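PDB 3N6Q: YghZ aldo-keto reductase from Escherichia coli, which probably catalyses the NADPH-dependent reduction of aldehyde or ketone groups to alcohols, as other members of the aldo-keto reductase family do. Local coordinates for residues E75-G78 against R79-E83; E83-A86 against A87-D90. One frame throughout, in Å; residues are numbered along the deposited sequence.

Overall arrangement
Interactions 1 and 2 follow one another along the chain and share E83; their centres lie about 9 Å apart. Interaction 1 occupies most of helix 72-84, the helix of a beta-alpha-beta unit between strands 59-61 and 93-98 of the TIM barrel. Interaction 2 begins on the last turn of that helix and runs into the loop leading back to strand 93-98. The two touch directly where F85 packs against the backbone of L80. Together they cover the helix and the start of the return loop of one beta-alpha-beta unit: the helix rests on strand 93-98 and helix 42-54, and the chain then reverses toward the strand, reaching a second subunit at D90.

Interaction 1 (E75-G78 against R79-E83); sequences ENFG and RLLRE. With MG (magnesium ion), chain J.
E75 and R79 open a run of i to i+4 bonds: R79 N donates to E75 O at 2.9 Å. The same oxygen receives a hydrogen bond from a water that, in one of the two R82 conformers, also accepts from NH2 of that arginine. N76 O accepts from L80 N, while the side-chain amide of N76 gives ND2 to F36 O. F77 adds a side-chain contact to its backbone bond with L81 N. Its ring, swung anti to the backbone N (chi1 -176°), lies beneath L81 CG, a CH-pi contact 3.9 Å from the F77 ring centroid and offset toward the rim; F77 CZ and L81 CD2 approach to 3.5 Å. With the ring cut back to an alanine, L81 CG and CD2 would probably lose their aromatic floor, and a gap would be likely to open toward I94 and M127. G78 O bonds R82 N, and in that same conformer only, the guanidinium lies flat over this oxygen. Further on, E83 OE2 is bonded to the modelled magnesium ion, at a distance short enough to leave the details doubtful, and OE1 is salt-bridged to R46. The helix lies against the outside of the barrel, L80 on helix 42-54, F77 and L81 on I94 of strand 93-98.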
ATOM      1  N   GLU B  75      10.332  22.918  12.019  1.00 15.69           N
ATOM      2  CA  GLU B  75       9.642  24.058  11.314  1.00 16.20           C
ATOM      3  C   GLU B  75      10.626  25.025  10.627  1.00 16.19           C
ATOM      4  O   GLU B  75      10.430  25.426   9.470  1.00 16.74           O
ATOM      5  CB  GLU B  75       8.840  24.881  12.322  1.00 17.70           C
ATOM      6  CG  GLU B  75       7.711  24.142  12.898  1.00 24.47           C
ATOM      7  CD  GLU B  75       6.885  24.975  13.904  1.00 33.91           C
ATOM      8  OE1 GLU B  75       7.323  26.032  14.375  1.00 31.54           O
ATOM      9  OE2 GLU B  75       5.770  24.521  14.247  1.00 38.22           O
ATOM     10  N   ASN B  76      11.692  25.365  11.340  1.00 14.37           N
ATOM     11  CA  ASN B  76      12.685  26.338  10.837  1.00 15.15           C
ATOM     12  C   ASN B  76      13.438  25.742   9.697  1.00 16.08           C
ATOM     13  O   ASN B  76      13.613  26.354   8.623  1.00 15.30           O
ATOM     14  CB  ASN B  76      13.638  26.762  11.960  1.00 13.35           C
ATOM     15  CG  ASN B  76      13.031  27.770  12.888  1.00 20.03           C
ATOM     16  OD1 ASN B  76      12.161  28.560  12.471  1.00 21.55           O
ATOM     17  ND2 ASN B  76      13.429  27.747  14.140  1.00 14.74           N
ATOM     18  N   PHE B  77      13.861  24.489   9.884  1.00 15.09           N
ATOM     19  CA  PHE B  77      14.408  23.771   8.755  1.00 16.66           C
ATOM     20  C   PHE B  77      13.463  23.717   7.569  1.00 17.87           C
ATOM     21  O   PHE B  77      13.876  23.891   6.399  1.00 18.58           O
ATOM     22  CB  PHE B  77      14.810  22.326   9.174  1.00 15.34           C
ATOM     23  CG  PHE B  77      15.472  21.538   8.084  1.00 17.45           C
ATOM     24  CD1 PHE B  77      16.829  21.742   7.778  1.00 22.92           C
ATOM     25  CD2 PHE B  77      14.804  20.472   7.490  1.00 22.25           C
ATOM     26  CE1 PHE B  77      17.488  20.956   6.840  1.00 24.06           C
ATOM     27  CE2 PHE B  77      15.453  19.673   6.548  1.00 24.40           C
ATOM     28  CZ  PHE B  77      16.804  19.928   6.217  1.00 30.08           C
ATOM     29  N   GLY B  78      12.198  23.396   7.813  1.00 16.57           N
ATOM     30  CA  GLY B  78      11.265  23.380   6.663  1.00 18.17           C
ATOM     31  C   GLY B  78      11.198  24.728   5.924  1.00 16.40           C
ATOM     32  O   GLY B  78      11.098  24.770   4.710  1.00 19.20           O
ATOM     33  N   ARG B  79      11.228  25.806   6.660  1.00 19.25           N
ATOM     34  CA  ARG B  79      11.158  27.146   6.025  1.00 18.99           C
ATOM     35  C   ARG B  79      12.394  27.378   5.173  1.00 19.41           C
ATOM     36  O   ARG B  79      12.326  27.917   4.044  1.00 19.56           O
ATOM     37  CB  ARG B  79      11.157  28.188   7.117  1.00 19.09           C
ATOM     38  CG  ARG B  79       9.873  28.229   7.943  1.00 31.08           C
ATOM     39  CD  ARG B  79       9.916  29.420   8.912  1.00 47.57           C
ATOM     40  NE  ARG B  79       9.840  30.709   8.193  1.00 55.79           N
ATOM     41  CZ  ARG B  79       9.989  31.909   8.762  1.00 58.06           C
ATOM     42  NH1 ARG B  79      10.209  32.022  10.075  1.00 58.67           N
ATOM     43  NH2 ARG B  79       9.911  33.010   8.017  1.00 58.27           N
ATOM     44  N   LEU B  80      13.551  27.054   5.753  1.00 17.86           N
ATOM     45  CA  LEU B  80      14.822  27.273   5.031  1.00 17.83           C
ATOM     46  C   LEU B  80      14.946  26.367   3.840  1.00 18.61           C
ATOM     47  O   LEU B  80      15.501  26.795   2.788  1.00 19.51           O
ATOM     48  CB  LEU B  80      16.037  27.174   5.966  1.00 17.77           C
ATOM     49  CG  LEU B  80      16.043  28.268   7.028  1.00 17.09           C
ATOM     50  CD1 LEU B  80      17.152  27.942   8.049  1.00 19.47           C
ATOM     51  CD2 LEU B  80      16.315  29.634   6.367  1.00 20.74           C
ATOM     52  N   LEU B  81      14.392  25.137   3.931  1.00 18.54           N
ATOM     53  CA  LEU B  81      14.376  24.221   2.786  1.00 21.28           C
ATOM     54  C   LEU B  81      13.589  24.842   1.643  1.00 22.89           C
ATOM     55  O   LEU B  81      14.016  24.786   0.474  1.00 22.44           O
ATOM     56  CB  LEU B  81      13.726  22.887   3.121  1.00 23.15           C
ATOM     57  CG  LEU B  81      14.350  21.694   3.823  1.00 30.06           C
ATOM     58  CD1 LEU B  81      13.415  20.461   3.479  1.00 32.58           C
ATOM     59  CD2 LEU B  81      15.808  21.494   3.296  1.00 30.38           C
ATOM     60  N   ARG B  82      12.413  25.387   1.971  1.00 21.96           N
ATOM     61  CA  ARG B  82      11.574  26.018   0.954  0.50 23.03           C
ATOM     62  C   ARG B  82      12.244  27.262   0.382  1.00 22.50           C
ATOM     63  O   ARG B  82      12.162  27.507  -0.819  1.00 26.06           O
ATOM     64  CB  ARG B  82      10.160  26.347   1.488  0.50 21.46           C
ATOM     65  CG  ARG B  82       9.266  25.120   1.587  0.50 22.26           C
ATOM     66  CD  ARG B  82       7.847  25.420   2.159  0.50 27.02           C
ATOM     67  NE  ARG B  82       7.869  26.189   3.403  0.50 28.19           N
ATOM     68  CZ  ARG B  82       7.662  25.670   4.610  0.50 25.91           C
ATOM     69  NH1 ARG B  82       7.388  24.387   4.764  0.50 27.83           N
ATOM     70  NH2 ARG B  82       7.698  26.444   5.663  0.50 17.88           N
ATOM     71  N   GLU B  83      12.890  28.065   1.224  1.00 24.05           N
ATOM     72  CA  GLU B  83      13.482  29.335   0.766  1.00 22.93           C
ATOM     73  C   GLU B  83      14.757  29.108  -0.061  1.00 25.70           C
ATOM     74  O   GLU B  83      14.905  29.673  -1.166  1.00 23.46           O
ATOM     75  CB  GLU B  83      13.774  30.305   1.924  1.00 23.84           C
ATOM     76  CG  GLU B  83      12.525  31.090   2.462  1.00 24.11           C
ATOM     77  CD  GLU B  83      12.879  32.195   3.441  1.00 35.58           C
ATOM     78  OE1 GLU B  83      14.083  32.364   3.700  1.00 30.62           O
ATOM     79  OE2 GLU B  83      11.968  32.987   3.884  1.00 32.38           O
TER
HETATM   80 MG    MG J 401      12.185  34.600   4.722  1.00 12.55          MG
HETATM   81  O   HOH W   1       8.124  25.193   8.116  1.00 45.72           O

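Interaction 2 (E83-A86 against A87-D90); sequences EDFA and AYRD. With MG (magnesium ion), chain J.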
ATOM      1  N   GLU B  83      12.890  28.065   1.224  1.00 24.05           N
ATOM      2  CA  GLU B  83      13.482  29.335   0.766  1.00 22.93           C
ATOM      3  C   GLU B  83      14.757  29.108  -0.061  1.00 25.70           C
ATOM      4  O   GLU B  83      14.905  29.673  -1.166  1.00 23.46           O
ATOM      5  CB  GLU B  83      13.774  30.305   1.924  1.00 23.84           C
ATOM      6  CG  GLU B  83      12.525  31.090   2.462  1.00 24.11           C
ATOM      7  CD  GLU B  83      12.879  32.195   3.441  1.00 35.58           C
ATOM      8  OE1 GLU B  83      14.083  32.364   3.700  1.00 30.62           O
ATOM      9  OE2 GLU B  83      11.968  32.987   3.884  1.00 32.38           O
ATOM     10  N   ASP B  84      15.632  28.200   0.407  1.00 21.67           N
ATOM     11  CA  ASP B  84      16.992  28.098  -0.155  1.00 20.94           C
ATOM     12  C   ASP B  84      17.301  26.764  -0.835  1.00 21.12           C
ATOM     13  O   ASP B  84      18.303  26.662  -1.566  1.00 20.27           O
ATOM     14  CB  ASP B  84      18.014  28.324   0.951  1.00 19.27           C
ATOM     15  CG  ASP B  84      18.109  29.779   1.394  1.00 27.29           C
ATOM     16  OD1 ASP B  84      17.643  30.698   0.668  1.00 28.56           O
ATOM     17  OD2 ASP B  84      18.733  30.004   2.449  1.00 23.16           O
ATOM     18  N   PHE B  85      16.522  25.719  -0.529  1.00 19.00           N
ATOM     19  CA  PHE B  85      16.878  24.389  -0.988  1.00 20.34           C
ATOM     20  C   PHE B  85      15.796  23.736  -1.838  1.00 21.90           C
ATOM     21  O   PHE B  85      15.850  22.563  -2.036  1.00 21.88           O
ATOM     22  CB  PHE B  85      17.257  23.463   0.198  1.00 21.02           C
ATOM     23  CG  PHE B  85      18.505  23.870   0.922  1.00 20.09           C
ATOM     24  CD1 PHE B  85      19.701  23.192   0.673  1.00 23.31           C
ATOM     25  CD2 PHE B  85      18.460  24.792   1.954  1.00 19.27           C
ATOM     26  CE1 PHE B  85      20.847  23.523   1.371  1.00 22.98           C
ATOM     27  CE2 PHE B  85      19.582  25.133   2.678  1.00 22.52           C
ATOM     28  CZ  PHE B  85      20.804  24.519   2.354  1.00 21.47           C
ATOM     29  N   ALA B  86      14.890  24.512  -2.425  1.00 23.28           N
ATOM     30  CA  ALA B  86      13.853  23.943  -3.300  1.00 25.67           C
ATOM     31  C   ALA B  86      14.387  23.170  -4.484  1.00 26.23           C
ATOM     32  O   ALA B  86      13.767  22.203  -4.922  1.00 30.91           O
ATOM     33  CB  ALA B  86      12.870  25.036  -3.775  1.00 27.25           C
ATOM     34  N   ALA B  87      15.527  23.546  -5.025  1.00 23.44           N
ATOM     35  CA  ALA B  87      16.045  22.781  -6.130  1.00 23.21           C
ATOM     36  C   ALA B  87      16.966  21.647  -5.657  1.00 21.64           C
ATOM     37  O   ALA B  87      17.503  20.918  -6.491  1.00 20.73           O
ATOM     38  CB  ALA B  87      16.783  23.686  -7.110  1.00 24.30           C
ATOM     39  N   TYR B  88      17.196  21.540  -4.345  1.00 19.16           N
ATOM     40  CA  TYR B  88      18.302  20.660  -3.884  1.00 18.80           C
ATOM     41  C   TYR B  88      17.804  19.539  -2.970  1.00 18.82           C
ATOM     42  O   TYR B  88      18.629  18.840  -2.371  1.00 17.74           O
ATOM     43  CB  TYR B  88      19.339  21.446  -3.079  1.00 19.08           C
ATOM     44  CG  TYR B  88      20.093  22.497  -3.895  1.00 19.80           C
ATOM     45  CD1 TYR B  88      20.794  22.142  -5.055  1.00 21.47           C
ATOM     46  CD2 TYR B  88      20.130  23.818  -3.461  1.00 19.69           C
ATOM     47  CE1 TYR B  88      21.482  23.121  -5.812  1.00 24.78           C
ATOM     48  CE2 TYR B  88      20.819  24.807  -4.200  1.00 23.13           C
ATOM     49  CZ  TYR B  88      21.507  24.442  -5.343  1.00 25.26           C
ATOM     50  OH  TYR B  88      22.178  25.429  -6.042  1.00 24.53           O
ATOM     51  N   ARG B  89      16.484  19.391  -2.791  1.00 17.08           N
ATOM     52  CA  ARG B  89      16.034  18.372  -1.826  1.00 17.89           C
ATOM     53  C   ARG B  89      16.555  16.978  -2.132  1.00 17.04           C
ATOM     54  O   ARG B  89      16.826  16.176  -1.194  1.00 17.77           O
ATOM     55  CB  ARG B  89      14.495  18.361  -1.676  1.00 16.56           C
ATOM     56  CG  ARG B  89      14.045  17.562  -0.475  1.00 16.78           C
ATOM     57  CD  ARG B  89      13.648  16.143  -0.889  1.00 16.89           C
ATOM     58  NE  ARG B  89      13.232  15.297   0.251  1.00 17.44           N
ATOM     59  CZ  ARG B  89      14.051  14.619   1.067  1.00 18.81           C
ATOM     60  NH1 ARG B  89      15.406  14.760   0.988  1.00 14.32           N
ATOM     61  NH2 ARG B  89      13.528  13.827   2.030  1.00 14.60           N
ATOM     62  N   ASP B  90      16.629  16.621  -3.417  1.00 16.20           N
ATOM     63  CA  ASP B  90      17.023  15.260  -3.785  1.00 16.39           C
ATOM     64  C   ASP B  90      18.552  15.020  -3.665  1.00 14.87           C
ATOM     65  O   ASP B  90      19.009  13.885  -3.870  1.00 14.72           O
ATOM     66  CB  ASP B  90      16.507  14.878  -5.196  1.00 16.08           C
ATOM     67  CG  ASP B  90      14.939  14.851  -5.252  1.00 19.16           C
ATOM     68  OD1 ASP B  90      14.282  14.778  -4.158  1.00 19.00           O
ATOM     69  OD2 ASP B  90      14.390  14.754  -6.359  1.00 19.67           O
TER
HETATM   70 MG    MG J 401      12.185  34.600   4.722  1.00 12.55          MG
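The hydrogen bond from Y88 N to F85 O reaches its acceptor from well above the carbonyl plane: the donor stands 59° out of it, away from either lone pair. The N-H itself nevertheless points at the oxygen fairly straight, with Y88 N 2.9 Å from F85 O. This bond closes a type I beta turn, F85 to Y88 with A86 and A87 at the corners, in the helix-to-strand loop of a beta-alpha-beta unit of the TIM barrel. F85 is the first residue to leave helical geometry after helix 72-84, and the turn swings the chain round toward strand 93-98.

The aromatic side chains at the two ends of the turn cross at about a right angle. Each has CG beside its own backbone N (chi1 -66° in both), and they meet sparsely, Y88 CB lying at the edge of the F85 ring, 4.2 Å from CD1. Both rings find further partners: F85 meets W3 edge to face and the Y88 ring meets that of F53, while Y88 OH bonds to A5 N, so the N-terminal segment is packed onto the turn. D84, on the last helical turn, directs its carboxylate away from the turn; OD2 forms salt bridges with both R50 and R46, and this pairing probably stabilises the charge of the buried acid. The guanidinium of R89 reaches D133 through NH1 and the carbonyl of Y131 through NH2, and D90 OD2 accepts a hydrogen bond from Q122 of the second subunit, which places this part of the loop at the subunit interface. Backward along the helix, F85 CD2 packs against the carbonyl oxygen of L80. Y88 also leans back on the helix end: the edge of its ring faces the D84 carbonyl, with Y88 CD2 3.9 Å from D84 O.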